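PDB 5TA0: glycoside Hydrolase from Bacteroides uniformis, which probably hydrolyses the beta-1,4 linkages of agarose as a family 86 glycoside hydrolase and here holds neoagarooctaose in its cleft. Local coordinates for residues 81-86 / 322-327; 140-145 / 205-210; 201-206 / 279-284. All coordinates share one frame; numbering follows the deposited sequence. Where two conformers were deposited one is given.

Following the chain from the N terminus, strand 80-84 supplies the first half of contact 1, whose partner on strand 321-326 is reached 236 residues later. This largest loop encloses the other two. Contact 2 closes a shorter one, from the loop after strand 134-140 to helix 204-210. Contact 3 starts where contact 2 ends: the two share L205 and W206, and contact 3 runs on to strand 277-285. They join strands 80-84, 277-285 and 321-326 of the parallel eight-stranded sheet to the loop after 134-140 and helix 204-210, around the sugar chain. Probable hydrogen bonds link them: T85 to Q141 (1 and 2), S324 to H281 (1 and 3), N140 to N202 (2 and 3).

Contact 1. Residues 81-86 / 322-327; sequences VGRETG and MISQYS. With AAL (3,6-anhydro-alpha-L-galactopyranose), chain C; GAL (beta-D-galactopyranose), chain B; GAL (beta-D-galactopyranose), chain D.
S324 and R83 meet where strand 321-326 faces strand 80-84 across the barrel. Their CA atoms are 7.9 Å apart, too far for backbone pairing, so the contact is made chiefly by side chains. The CB of S324 lies over one face of the R83 guanidinium, 3.6 Å from R83 NE, and touches the last methylene as well, at 3.9 Å from R83 CD. With OG of S324 set between its backbone N and carbonyl carbon (chi1 54°), the hydroxyl turns to E199, to which it is hydrogen-bonded, while its CB methylene rests on the guanidinium face. R83 arrives as a nearly straight rod: CG anti to the backbone N (chi1 -179°) and an extended chain to NE carry the guanidinium to S324 and Q325. That end is held by a salt bridge from NE to E199 and by a hydrogen bond between NH2 and H52.

Next in the chain, Q325, probably the engineered glutamine of this variant, sends an extended side chain across the arginine at about a right angle. Its CG is 3.9 Å from R83 NH2, and the amide and guanidinium planes are turned 74° apart, so the two groups do not stack. On the 81-86 side, T85 OG1 comes within 3.1 Å of O4 of the anhydrogalactose in chain C, and Q325 also lines the glycan pocket. An arginine from one strand end, salt-bridged to E199 and lying beneath the sugar chain, fits the C-terminal mouth of an alpha/beta barrel, the usual place of the active site.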
loop_
_atom_site.group_PDB
_atom_site.type_symbol
_atom_site.label_atom_id
_atom_site.label_comp_id
_atom_site.label_asym_id
_atom_site.label_seq_id
_atom_site.Cartn_x
_atom_site.Cartn_y
_atom_site.Cartn_z
ATOM N N VAL A 81 -5.039 -3.584 13.352
ATOM C CA VAL A 81 -4.079 -4.643 13.020
ATOM C C VAL A 81 -4.793 -5.614 12.081
ATOM O O VAL A 81 -6.022 -5.569 11.991
ATOM C CB VAL A 81 -3.517 -5.343 14.272
ATOM C CG1 VAL A 81 -2.750 -4.356 15.138
ATOM C CG2 VAL A 81 -4.607 -6.004 15.079
ATOM N N GLY A 82 -4.084 -6.496 11.373
ATOM C CA GLY A 82 -2.623 -6.659 11.367
ATOM C C GLY A 82 -2.239 -7.787 10.426
ATOM O O GLY A 82 -3.010 -8.174 9.545
ATOM N N ARG A 83 -1.034 -8.293 10.605
ATOM C CA ARG A 83 -0.483 -9.343 9.746
ATOM C C ARG A 83 0.459 -10.167 10.577
ATOM O O ARG A 83 1.119 -9.630 11.485
ATOM C CB ARG A 83 0.254 -8.724 8.545
ATOM C CG ARG A 83 0.871 -9.700 7.546
ATOM C CD ARG A 83 1.166 -8.966 6.254
ATOM N NE ARG A 83 1.715 -9.775 5.161
ATOM C CZ ARG A 83 3.005 -9.934 4.877
ATOM N NH1 ARG A 83 3.358 -10.569 3.767
ATOM N NH2 ARG A 83 3.942 -9.441 5.653
ATOM N N GLU A 84 0.517 -11.479 10.323
ATOM C CA GLU A 84 1.370 -12.351 11.119
ATOM C C GLU A 84 1.751 -13.598 10.339
ATOM O O GLU A 84 0.905 -14.287 9.786
ATOM C CB GLU A 84 0.686 -12.744 12.440
ATOM C CG GLU A 84 1.610 -12.868 13.646
ATOM C CD GLU A 84 2.448 -14.124 13.686
ATOM O OE1 GLU A 84 3.641 -14.024 14.055
ATOM O OE2 GLU A 84 1.944 -15.216 13.399
ATOM N N THR A 85 3.044 -13.894 10.342
ATOM C CA THR A 85 3.612 -15.049 9.643
ATOM C C THR A 85 4.379 -16.001 10.541
ATOM O O THR A 85 4.713 -17.112 10.142
ATOM C CB THR A 85 4.549 -14.622 8.511
ATOM O OG1 THR A 85 5.773 -14.140 9.075
ATOM C CG2 THR A 85 3.924 -13.568 7.618
ATOM N N GLY A 86 4.701 -15.595 11.755
ATOM C CA GLY A 86 5.566 -16.388 12.611
ATOM C C GLY A 86 4.919 -17.601 13.244
ATOM O O GLY A 86 5.574 -18.640 13.372
ATOM N N MET A 322 -4.037 -5.367 -2.403
ATOM C CA MET A 322 -3.487 -5.257 -1.076
ATOM C C MET A 322 -2.038 -4.808 -1.171
ATOM O O MET A 322 -1.292 -5.279 -2.031
ATOM C CB MET A 322 -3.538 -6.623 -0.406
ATOM C CG MET A 322 -2.752 -6.727 0.888
ATOM S SD MET A 322 -2.867 -8.346 1.681
ATOM C CE MET A 322 -4.585 -8.317 2.187
ATOM N N ILE A 323 -1.641 -3.914 -0.280
ATOM C CA ILE A 323 -0.229 -3.539 -0.113
ATOM C C ILE A 323 0.150 -3.941 1.302
ATOM O O ILE A 323 -0.037 -3.192 2.257
ATOM C CB ILE A 323 0.049 -2.057 -0.450
ATOM C CG1 ILE A 323 -0.532 -1.675 -1.829
ATOM C CG2 ILE A 323 1.542 -1.806 -0.494
ATOM C CD1 ILE A 323 -1.890 -1.052 -1.755
ATOM N N SER A 324 0.661 -5.175 1.473
ATOM C CA SER A 324 0.779 -5.708 2.816
ATOM C C SER A 324 2.036 -5.267 3.576
ATOM O O SER A 324 2.138 -5.521 4.768
ATOM C CB SER A 324 0.679 -7.219 2.830
ATOM O OG SER A 324 1.588 -7.831 1.954
ATOM N N GLN A 325 2.963 -4.636 2.863
ATOM C CA GLN A 325 4.124 -3.928 3.453
ATOM C C GLN A 325 4.447 -2.730 2.582
ATOM O O GLN A 325 4.606 -2.900 1.372
ATOM C CB GLN A 325 5.383 -4.791 3.497
ATOM C CG GLN A 325 5.331 -6.000 4.429
ATOM C CD GLN A 325 6.584 -6.860 4.359
ATOM O OE1 GLN A 325 7.699 -6.381 3.996
ATOM N NE2 GLN A 325 6.439 -8.112 4.719
ATOM N N TYR A 326 4.578 -1.556 3.179
ATOM C CA TYR A 326 5.058 -0.389 2.439
ATOM C C TYR A 326 5.733 0.590 3.367
ATOM O O TYR A 326 5.502 0.575 4.569
ATOM C CB TYR A 326 3.934 0.297 1.674
ATOM C CG TYR A 326 2.932 1.120 2.457
ATOM C CD1 TYR A 326 3.106 2.493 2.611
ATOM C CD2 TYR A 326 1.758 0.554 2.963
ATOM C CE1 TYR A 326 2.179 3.280 3.265
ATOM C CE2 TYR A 326 0.818 1.338 3.649
ATOM C CZ TYR A 326 1.016 2.694 3.757
ATOM O OH TYR A 326 0.097 3.529 4.370
ATOM N N SER A 327 6.545 1.430 2.739
ATOM C CA SER A 327 7.149 2.690 3.253
ATOM C C SER A 327 8.525 2.830 2.608
ATOM O O SER A 327 8.566 3.010 1.400
ATOM C CB SER A 327 7.105 2.915 4.774
ATOM O OG SER A 327 7.921 1.993 5.444
HETATM C C1 AAL C . 8.899 -9.903 6.842
HETATM C C2 AAL C . 8.216 -11.275 6.663
HETATM C C3 AAL C . 7.513 -11.732 7.931
HETATM C C4 AAL C . 8.472 -11.651 9.098
HETATM C C5 AAL C . 8.555 -10.166 9.256
HETATM C C6 AAL C . 7.122 -9.762 9.121
HETATM O O2 AAL C . 9.174 -12.283 6.322
HETATM O O3 AAL C . 6.527 -10.753 8.275
HETATM O O4 AAL C . 7.839 -12.218 10.265
HETATM O O5 AAL C . 9.294 -9.582 8.179
HETATM C C1 GAL B . 8.765 -12.595 11.281
HETATM C C2 GAL B . 7.948 -13.300 12.369
HETATM C C3 GAL B . 8.839 -13.926 13.449
HETATM C C4 GAL B . 9.943 -14.752 12.803
HETATM C C5 GAL B . 10.695 -13.891 11.790
HETATM C C6 GAL B . 11.834 -14.632 11.095
HETATM O O2 GAL B . 7.070 -12.328 12.937
HETATM O O3 GAL B . 8.046 -14.698 14.370
HETATM O O4 GAL B . 9.370 -15.865 12.096
HETATM O O5 GAL B . 9.788 -13.440 10.772
HETATM O O6 GAL B . 12.475 -13.775 10.134
HETATM C C1 GAL D . 12.207 -7.649 4.027
HETATM C C2 GAL D . 11.099 -8.641 4.346
HETATM C C3 GAL D . 10.552 -8.534 5.759
HETATM C C4 GAL D . 11.613 -8.154 6.786
HETATM C C5 GAL D . 12.506 -7.038 6.318
HETATM C C6 GAL D . 13.622 -6.635 7.300
HETATM O O2 GAL D . 10.008 -8.433 3.460
HETATM O O3 GAL D . 10.066 -9.860 6.021
HETATM O O4 GAL D . 12.406 -9.326 7.052
HETATM O O5 GAL D . 13.120 -7.510 5.120
HETATM O O6 GAL D . 13.124 -6.117 8.546
#

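Contact 2. Residues 140-145 / 205-210; sequences NQFSPF and LWDIYD. With GAL (beta-D-galactopyranose), chain B; AAL (3,6-anhydro-alpha-L-galactopyranose), chain E; AAL (3,6-anhydro-alpha-L-galactopyranose), chain C; GAL (beta-D-galactopyranose), chain F.
F142 lays its ring against the helical turn carrying D207 and I208, and can be traced outward from CB. At the root, F142 CB is 3.8 Å from D207 OD2. The ring leaves with CG anti to the backbone N (chi1 -177°), which carries it out of the loop toward helix 204-210. From there D207 CB takes over: it is 3.5 Å from F142 CD1 and stands over the middle of the ring, 13° off the ring normal, a CH-pi contact on one face. The D207 carboxylate is stacked rather than edge-on, its plane only 11° from that of the ring, while its OD1 forms a salt bridge with K211. At the far end, F142 CZ reaches I208 CG1 at 3.7 Å and F142 CE2 reaches I208 CD1 at 3.9 Å.

The F142-D207 packing joins the loop after strand 134-140 to helix 204-210, the two elements that carry Q141 and W206 to the sugar. Q141 NE2 donates to O4 of the galactose in chain B at 3.0 Å, a nearly straight bond. C6 of the anhydrogalactose in chain E lies over one face of the W206 indole, offset toward its rim, the aromatic platform usual in carbohydrate-binding clefts.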
loop_
_atom_site.group_PDB
_atom_site.type_symbol
_atom_site.label_atom_id
_atom_site.label_comp_id
_atom_site.label_asym_id
_atom_site.label_seq_id
_atom_site.Cartn_x
_atom_site.Cartn_y
_atom_site.Cartn_z
ATOM N N ASN A 140 2.406 -17.073 4.552
ATOM C CA ASN A 140 3.585 -17.910 4.809
ATOM C C ASN A 140 4.853 -17.173 4.401
ATOM O O ASN A 140 4.947 -16.650 3.275
ATOM C CB ASN A 140 3.512 -19.198 3.993
ATOM C CG ASN A 140 2.400 -20.096 4.439
ATOM O OD1 ASN A 140 2.506 -20.757 5.473
ATOM N ND2 ASN A 140 1.289 -20.064 3.704
ATOM N N GLN A 141 5.869 -17.205 5.266
ATOM C CA GLN A 141 7.229 -16.891 4.805
ATOM C C GLN A 141 7.657 -17.921 3.754
ATOM O O GLN A 141 7.094 -19.011 3.649
ATOM C CB GLN A 141 8.193 -16.886 5.974
ATOM C CG GLN A 141 7.951 -15.749 6.939
ATOM C CD GLN A 141 8.845 -15.812 8.148
ATOM O OE1 GLN A 141 10.063 -16.114 8.043
ATOM N NE2 GLN A 141 8.265 -15.580 9.313
ATOM N N PHE A 142 8.604 -17.522 2.920
ATOM C CA PHE A 142 9.005 -18.325 1.787
ATOM C C PHE A 142 9.399 -19.767 2.145
ATOM O O PHE A 142 8.981 -20.712 1.464
ATOM C CB PHE A 142 10.150 -17.660 1.024
ATOM C CG PHE A 142 10.552 -18.425 -0.207
ATOM C CD1 PHE A 142 11.652 -19.293 -0.198
ATOM C CD2 PHE A 142 9.785 -18.357 -1.353
ATOM C CE1 PHE A 142 11.973 -20.028 -1.325
ATOM C CE2 PHE A 142 10.102 -19.096 -2.472
ATOM C CZ PHE A 142 11.207 -19.917 -2.457
ATOM N N SER A 143 10.187 -19.928 3.206
ATOM C CA SER A 143 10.778 -21.219 3.565
ATOM C C SER A 143 10.261 -21.662 4.917
ATOM O O SER A 143 10.172 -20.840 5.811
ATOM C CB SER A 143 12.289 -21.050 3.641
ATOM O OG SER A 143 12.925 -22.285 3.865
ATOM N N PRO A 144 9.921 -22.944 5.112
ATOM C CA PRO A 144 10.048 -24.032 4.154
ATOM C C PRO A 144 8.773 -24.299 3.337
ATOM O O PRO A 144 8.646 -25.328 2.701
ATOM C CB PRO A 144 10.406 -25.209 5.072
ATOM C CG PRO A 144 9.654 -24.917 6.316
ATOM C CD PRO A 144 9.598 -23.430 6.466
ATOM N N PHE A 145 7.837 -23.351 3.334
ATOM C CA PHE A 145 6.535 -23.511 2.651
ATOM C C PHE A 145 6.673 -23.771 1.149
ATOM O O PHE A 145 5.948 -24.613 0.602
ATOM C CB PHE A 145 5.662 -22.263 2.914
ATOM C CG PHE A 145 4.256 -22.361 2.366
ATOM C CD1 PHE A 145 3.337 -23.227 2.917
ATOM C CD2 PHE A 145 3.868 -21.586 1.300
ATOM C CE1 PHE A 145 2.033 -23.291 2.437
ATOM C CE2 PHE A 145 2.561 -21.652 0.816
ATOM C CZ PHE A 145 1.653 -22.508 1.378
ATOM N N LEU A 205 9.673 -14.350 -5.441
ATOM C CA LEU A 205 10.671 -14.172 -6.493
ATOM C C LEU A 205 11.958 -13.582 -5.989
ATOM O O LEU A 205 12.998 -13.826 -6.595
ATOM C CB LEU A 205 10.126 -13.420 -7.712
ATOM C CG LEU A 205 9.012 -14.190 -8.448
ATOM C CD1 LEU A 205 8.581 -13.400 -9.674
ATOM C CD2 LEU A 205 9.414 -15.608 -8.853
ATOM N N TRP A 206 11.929 -12.877 -4.865
ATOM C CA TRP A 206 13.162 -12.505 -4.198
ATOM C C TRP A 206 13.983 -13.767 -3.893
ATOM O O TRP A 206 15.166 -13.852 -4.252
ATOM C CB TRP A 206 12.901 -11.691 -2.931
ATOM C CG TRP A 206 14.164 -11.383 -2.188
ATOM C CD1 TRP A 206 14.576 -11.944 -1.035
ATOM C CD2 TRP A 206 15.208 -10.483 -2.596
ATOM N NE1 TRP A 206 15.815 -11.457 -0.680
ATOM C CE2 TRP A 206 16.232 -10.572 -1.629
ATOM C CE3 TRP A 206 15.395 -9.651 -3.706
ATOM C CZ2 TRP A 206 17.424 -9.819 -1.727
ATOM C CZ3 TRP A 206 16.580 -8.893 -3.790
ATOM C CH2 TRP A 206 17.563 -8.988 -2.811
ATOM N N ASP A 207 13.371 -14.754 -3.242
ATOM C CA ASP A 207 14.111 -15.988 -2.931
ATOM C C ASP A 207 14.391 -16.857 -4.158
ATOM O O ASP A 207 15.461 -17.471 -4.247
ATOM C CB ASP A 207 13.367 -16.809 -1.871
ATOM C CG ASP A 207 13.725 -16.412 -0.467
ATOM O OD1 ASP A 207 14.582 -17.079 0.128
ATOM O OD2 ASP A 207 13.157 -15.478 0.068
ATOM N N ILE A 208 13.449 -16.963 -5.078
ATOM C CA ILE A 208 13.586 -17.853 -6.238
ATOM C C ILE A 208 14.593 -17.326 -7.253
ATOM O O ILE A 208 15.341 -18.124 -7.844
ATOM C CB ILE A 208 12.212 -18.102 -6.916
ATOM C CG1 ILE A 208 11.407 -19.037 -6.041
ATOM C CG2 ILE A 208 12.315 -18.614 -8.355
ATOM C CD1 ILE A 208 9.934 -19.089 -6.389
ATOM N N TYR A 209 14.597 -16.022 -7.484
ATOM C CA TYR A 209 15.279 -15.452 -8.650
ATOM C C TYR A 209 16.267 -14.349 -8.376
ATOM O O TYR A 209 17.315 -14.315 -9.023
ATOM C CB TYR A 209 14.259 -14.938 -9.677
ATOM C CG TYR A 209 14.773 -15.150 -11.054
ATOM C CD1 TYR A 209 15.577 -14.204 -11.692
ATOM C CD2 TYR A 209 14.542 -16.367 -11.690
ATOM C CE1 TYR A 209 16.106 -14.456 -12.962
ATOM C CE2 TYR A 209 15.039 -16.621 -12.933
ATOM C CZ TYR A 209 15.817 -15.691 -13.558
ATOM O OH TYR A 209 16.278 -16.003 -14.808
ATOM N N ASP A 210 15.947 -13.421 -7.469
ATOM C CA ASP A 210 16.673 -12.136 -7.409
ATOM C C ASP A 210 17.709 -11.997 -6.326
ATOM O O ASP A 210 18.641 -11.201 -6.498
ATOM C CB ASP A 210 15.666 -10.977 -7.312
ATOM C CG ASP A 210 14.713 -10.974 -8.466
ATOM O OD1 ASP A 210 15.125 -11.249 -9.606
ATOM O OD2 ASP A 210 13.512 -10.682 -8.259
HETATM C C1 GAL B . 8.765 -12.595 11.281
HETATM C C2 GAL B . 7.948 -13.300 12.369
HETATM C C3 GAL B . 8.839 -13.926 13.449
HETATM C C4 GAL B . 9.943 -14.752 12.803
HETATM C C5 GAL B . 10.695 -13.891 11.790
HETATM C C6 GAL B . 11.834 -14.632 11.095
HETATM O O2 GAL B . 7.070 -12.328 12.937
HETATM O O3 GAL B . 8.046 -14.698 14.370
HETATM O O4 GAL B . 9.370 -15.865 12.096
HETATM O O5 GAL B . 9.788 -13.440 10.772
HETATM O O6 GAL B . 12.475 -13.775 10.134
HETATM C C1 AAL E . 16.296 -7.020 0.785
HETATM C C2 AAL E . 16.424 -7.589 2.197
HETATM C C3 AAL E . 15.170 -8.367 2.506
HETATM C C4 AAL E . 13.954 -7.486 2.434
HETATM C C5 AAL E . 13.872 -7.334 0.943
HETATM C C6 AAL E . 14.043 -8.760 0.479
HETATM O O2 AAL E . 16.587 -6.539 3.161
HETATM O O3 AAL E . 14.951 -9.324 1.452
HETATM O O4 AAL E . 12.840 -8.224 2.881
HETATM O O5 AAL E . 14.972 -6.514 0.540
HETATM C C1 AAL C . 8.899 -9.903 6.842
HETATM C C2 AAL C . 8.216 -11.275 6.663
HETATM C C3 AAL C . 7.513 -11.732 7.931
HETATM C C4 AAL C . 8.472 -11.651 9.098
HETATM C C5 AAL C . 8.555 -10.166 9.256
HETATM C C6 AAL C . 7.122 -9.762 9.121
HETATM O O2 AAL C . 9.174 -12.283 6.322
HETATM O O3 AAL C . 6.527 -10.753 8.275
HETATM O O4 AAL C . 7.839 -12.218 10.265
HETATM O O5 AAL C . 9.294 -9.582 8.179
HETATM C C1 GAL F . 19.916 -4.868 -1.720
HETATM C C2 GAL F . 19.220 -5.167 -0.410
HETATM C C3 GAL F . 17.911 -5.920 -0.631
HETATM C C4 GAL F . 17.060 -5.221 -1.683
HETATM C C5 GAL F . 17.881 -5.014 -2.948
HETATM C C6 GAL F . 17.061 -4.383 -4.056
HETATM O O1 GAL F . 21.087 -4.051 -1.530
HETATM O O2 GAL F . 20.043 -5.975 0.429
HETATM O O3 GAL F . 17.279 -5.991 0.651
HETATM O O4 GAL F . 16.608 -3.943 -1.209
HETATM O O5 GAL F . 19.008 -4.193 -2.606
HETATM O O6 GAL F . 17.858 -4.241 -5.233
#

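Contact 3. Residues 201-206 / 279-284; sequences INEPLW and TIHLYD. With AAL (3,6-anhydro-alpha-L-galactopyranose), chain E; GAL (beta-D-galactopyranose), chain D; GAL (beta-D-galactopyranose), chain F.
The side chains of H281 and E203 cross at about a right angle, and the imidazole and carboxylate planes are inclined at 60°. H281 ND1 donates to E203 OE2 at 2.7 Å, and the bond is nearly straight at 169°. Seen from the histidine, the acceptor lies in the ring plane; seen from the glutamate, the approach is on the anti side of OE2 and 24° out of the carboxylate plane. At its other nitrogen, NE2, the same ring is hydrogen-bonded to S324, which fixes its rotation from both ends.

N202 comes to the ring edge between those two bonds. Its OD1 lies in the imidazole plane 3.2 Å from H281 CE1, with the amide tilted against the ring, and that oxygen is also held by a hydrogen bond from R83. The Asn-Glu pair after barrel strand 197-199 sits where clan A glycoside hydrolases carry their acid/base, and the 3.3 Å from E203 OE1 to O4 of the anhydrogalactose in chain E, the oxygen that links it to C1 of the galactose in chain D, is consistent with such a role. E203 OE1 is nearer still, at 2.8 Å, to O2 of that galactose. The carboxylate gets there because the glutamate chain, beyond CG, runs extended from the N-cap position of helix 204-210 toward strand 277-285.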
loop_
_atom_site.group_PDB
_atom_site.type_symbol
_atom_site.label_atom_id
_atom_site.label_comp_id
_atom_site.label_asym_id
_atom_site.label_seq_id
_atom_site.Cartn_x
_atom_site.Cartn_y
_atom_site.Cartn_z
ATOM N N ILE A 201 2.208 -16.576 -0.165
ATOM C CA ILE A 201 3.643 -16.678 0.174
ATOM C C ILE A 201 4.323 -15.327 0.071
ATOM O O ILE A 201 4.096 -14.574 -0.883
ATOM C CB ILE A 201 4.318 -17.771 -0.697
ATOM C CG1 ILE A 201 5.727 -18.116 -0.210
ATOM C CG2 ILE A 201 4.295 -17.396 -2.174
ATOM C CD1 ILE A 201 6.322 -19.281 -0.928
ATOM N N ASN A 202 5.173 -15.013 1.039
ATOM C CA ASN A 202 5.827 -13.709 1.097
ATOM C C ASN A 202 7.027 -13.573 0.150
ATOM O O ASN A 202 7.953 -14.387 0.209
ATOM C CB ASN A 202 6.308 -13.472 2.528
ATOM C CG ASN A 202 6.831 -12.082 2.755
ATOM O OD1 ASN A 202 6.083 -11.117 2.714
ATOM N ND2 ASN A 202 8.142 -11.964 3.025
ATOM N N GLU A 203 7.017 -12.564 -0.736
ATOM C CA GLU A 203 8.186 -12.181 -1.555
ATOM C C GLU A 203 8.908 -13.375 -2.194
ATOM O O GLU A 203 10.119 -13.572 -2.040
ATOM C CB GLU A 203 9.137 -11.339 -0.700
ATOM C CG GLU A 203 8.473 -10.066 -0.187
ATOM C CD GLU A 203 9.390 -9.070 0.471
ATOM O OE1 GLU A 203 10.494 -9.464 0.881
ATOM O OE2 GLU A 203 8.941 -7.902 0.619
ATOM N N PRO A 204 8.165 -14.177 -2.968
ATOM C CA PRO A 204 8.736 -15.421 -3.456
ATOM C C PRO A 204 9.810 -15.296 -4.518
ATOM O O PRO A 204 10.742 -16.103 -4.516
ATOM C CB PRO A 204 7.524 -16.193 -3.971
ATOM C CG PRO A 204 6.541 -15.117 -4.376
ATOM C CD PRO A 204 6.736 -14.059 -3.308
ATOM N N LEU A 205 9.673 -14.350 -5.441
ATOM C CA LEU A 205 10.671 -14.172 -6.493
ATOM C C LEU A 205 11.958 -13.582 -5.989
ATOM O O LEU A 205 12.998 -13.826 -6.595
ATOM C CB LEU A 205 10.126 -13.420 -7.712
ATOM C CG LEU A 205 9.012 -14.190 -8.448
ATOM C CD1 LEU A 205 8.581 -13.400 -9.674
ATOM C CD2 LEU A 205 9.414 -15.608 -8.853
ATOM N N TRP A 206 11.929 -12.877 -4.865
ATOM C CA TRP A 206 13.162 -12.505 -4.198
ATOM C C TRP A 206 13.983 -13.767 -3.893
ATOM O O TRP A 206 15.166 -13.852 -4.252
ATOM C CB TRP A 206 12.901 -11.691 -2.931
ATOM C CG TRP A 206 14.164 -11.383 -2.188
ATOM C CD1 TRP A 206 14.576 -11.944 -1.035
ATOM C CD2 TRP A 206 15.208 -10.483 -2.596
ATOM N NE1 TRP A 206 15.815 -11.457 -0.680
ATOM C CE2 TRP A 206 16.232 -10.572 -1.629
ATOM C CE3 TRP A 206 15.395 -9.651 -3.706
ATOM C CZ2 TRP A 206 17.424 -9.819 -1.727
ATOM C CZ3 TRP A 206 16.580 -8.893 -3.790
ATOM C CH2 TRP A 206 17.563 -8.988 -2.811
ATOM N N THR A 279 -1.626 -8.768 -4.355
ATOM C CA THR A 279 -0.869 -8.204 -3.257
ATOM C C THR A 279 0.581 -7.944 -3.664
ATOM O O THR A 279 1.214 -8.800 -4.344
ATOM C CB THR A 279 -0.993 -9.064 -1.979
ATOM O OG1 THR A 279 -0.160 -8.484 -0.963
ATOM C CG2 THR A 279 -0.604 -10.492 -2.208
ATOM N N ILE A 280 1.072 -6.758 -3.288
ATOM C CA ILE A 280 2.425 -6.306 -3.568
ATOM C C ILE A 280 2.985 -5.597 -2.355
ATOM O O ILE A 280 2.247 -5.200 -1.450
ATOM C CB ILE A 280 2.499 -5.386 -4.791
ATOM C CG1 ILE A 280 1.680 -4.096 -4.591
ATOM C CG2 ILE A 280 2.053 -6.118 -6.050
ATOM C CD1 ILE A 280 1.740 -3.123 -5.758
ATOM N N HIS A 281 4.302 -5.426 -2.338
ATOM C CA HIS A 281 5.002 -4.550 -1.414
ATOM C C HIS A 281 5.576 -3.370 -2.149
ATOM O O HIS A 281 6.003 -3.498 -3.273
ATOM C CB HIS A 281 6.095 -5.341 -0.698
ATOM C CG HIS A 281 5.542 -6.423 0.171
ATOM N ND1 HIS A 281 6.324 -7.396 0.751
ATOM C CD2 HIS A 281 4.270 -6.679 0.564
ATOM C CE1 HIS A 281 5.562 -8.204 1.474
ATOM N NE2 HIS A 281 4.318 -7.773 1.392
ATOM N N LEU A 282 5.566 -2.198 -1.516
ATOM C CA LEU A 282 6.042 -0.952 -2.165
ATOM C C LEU A 282 6.982 -0.203 -1.236
ATOM O O LEU A 282 6.546 0.388 -0.236
ATOM C CB LEU A 282 4.853 -0.069 -2.559
ATOM C CG LEU A 282 4.007 -0.604 -3.703
ATOM C CD1 LEU A 282 2.724 0.193 -3.799
ATOM C CD2 LEU A 282 4.769 -0.592 -5.022
ATOM N N TYR A 283 8.260 -0.187 -1.596
ATOM C CA TYR A 283 9.254 0.503 -0.802
ATOM C C TYR A 283 10.010 1.547 -1.609
ATOM O O TYR A 283 10.548 1.274 -2.691
ATOM C CB TYR A 283 10.229 -0.491 -0.237
ATOM C CG TYR A 283 9.710 -1.291 0.922
ATOM C CD1 TYR A 283 9.549 -0.721 2.161
ATOM C CD2 TYR A 283 9.444 -2.628 0.790
ATOM C CE1 TYR A 283 9.123 -1.465 3.239
ATOM C CE2 TYR A 283 9.029 -3.384 1.862
ATOM C CZ TYR A 283 8.862 -2.798 3.090
ATOM O OH TYR A 283 8.474 -3.575 4.172
ATOM N N ASP A 284 10.059 2.747 -1.049
ATOM C CA ASP A 284 10.970 3.794 -1.517
ATOM C C ASP A 284 12.383 3.418 -1.090
ATOM O O ASP A 284 12.586 2.786 -0.056
ATOM C CB ASP A 284 10.634 5.126 -0.833
ATOM C CG ASP A 284 9.415 5.840 -1.432
ATOM O OD1 ASP A 284 9.085 5.627 -2.620
ATOM O OD2 ASP A 284 8.833 6.664 -0.700
HETATM C C1 AAL E . 16.296 -7.020 0.785
HETATM C C2 AAL E . 16.424 -7.589 2.197
HETATM C C3 AAL E . 15.170 -8.367 2.506
HETATM C C4 AAL E . 13.954 -7.486 2.434
HETATM C C5 AAL E . 13.872 -7.334 0.943
HETATM C C6 AAL E . 14.043 -8.760 0.479
HETATM O O2 AAL E . 16.587 -6.539 3.161
HETATM O O3 AAL E . 14.951 -9.324 1.452
HETATM O O4 AAL E . 12.840 -8.224 2.881
HETATM O O5 AAL E . 14.972 -6.514 0.540
HETATM C C1 GAL D . 12.207 -7.649 4.027
HETATM C C2 GAL D . 11.099 -8.641 4.346
HETATM C C3 GAL D . 10.552 -8.534 5.759
HETATM C C4 GAL D . 11.613 -8.154 6.786
HETATM C C5 GAL D . 12.506 -7.038 6.318
HETATM C C6 GAL D . 13.622 -6.635 7.300
HETATM O O2 GAL D . 10.008 -8.433 3.460
HETATM O O3 GAL D . 10.066 -9.860 6.021
HETATM O O4 GAL D . 12.406 -9.326 7.052
HETATM O O5 GAL D . 13.120 -7.510 5.120
HETATM O O6 GAL D . 13.124 -6.117 8.546
HETATM C C1 GAL F . 19.916 -4.868 -1.720
HETATM C C2 GAL F . 19.220 -5.167 -0.410
HETATM C C3 GAL F . 17.911 -5.920 -0.631
HETATM C C4 GAL F . 17.060 -5.221 -1.683
HETATM C C5 GAL F . 17.881 -5.014 -2.948
HETATM C C6 GAL F . 17.061 -4.383 -4.056
HETATM O O1 GAL F . 21.087 -4.051 -1.530
HETATM O O2 GAL F . 20.043 -5.975 0.429
HETATM O O3 GAL F . 17.279 -5.991 0.651
HETATM O O4 GAL F . 16.608 -3.943 -1.209
HETATM O O5 GAL F . 19.008 -4.193 -2.606
HETATM O O6 GAL F . 17.858 -4.241 -5.233
#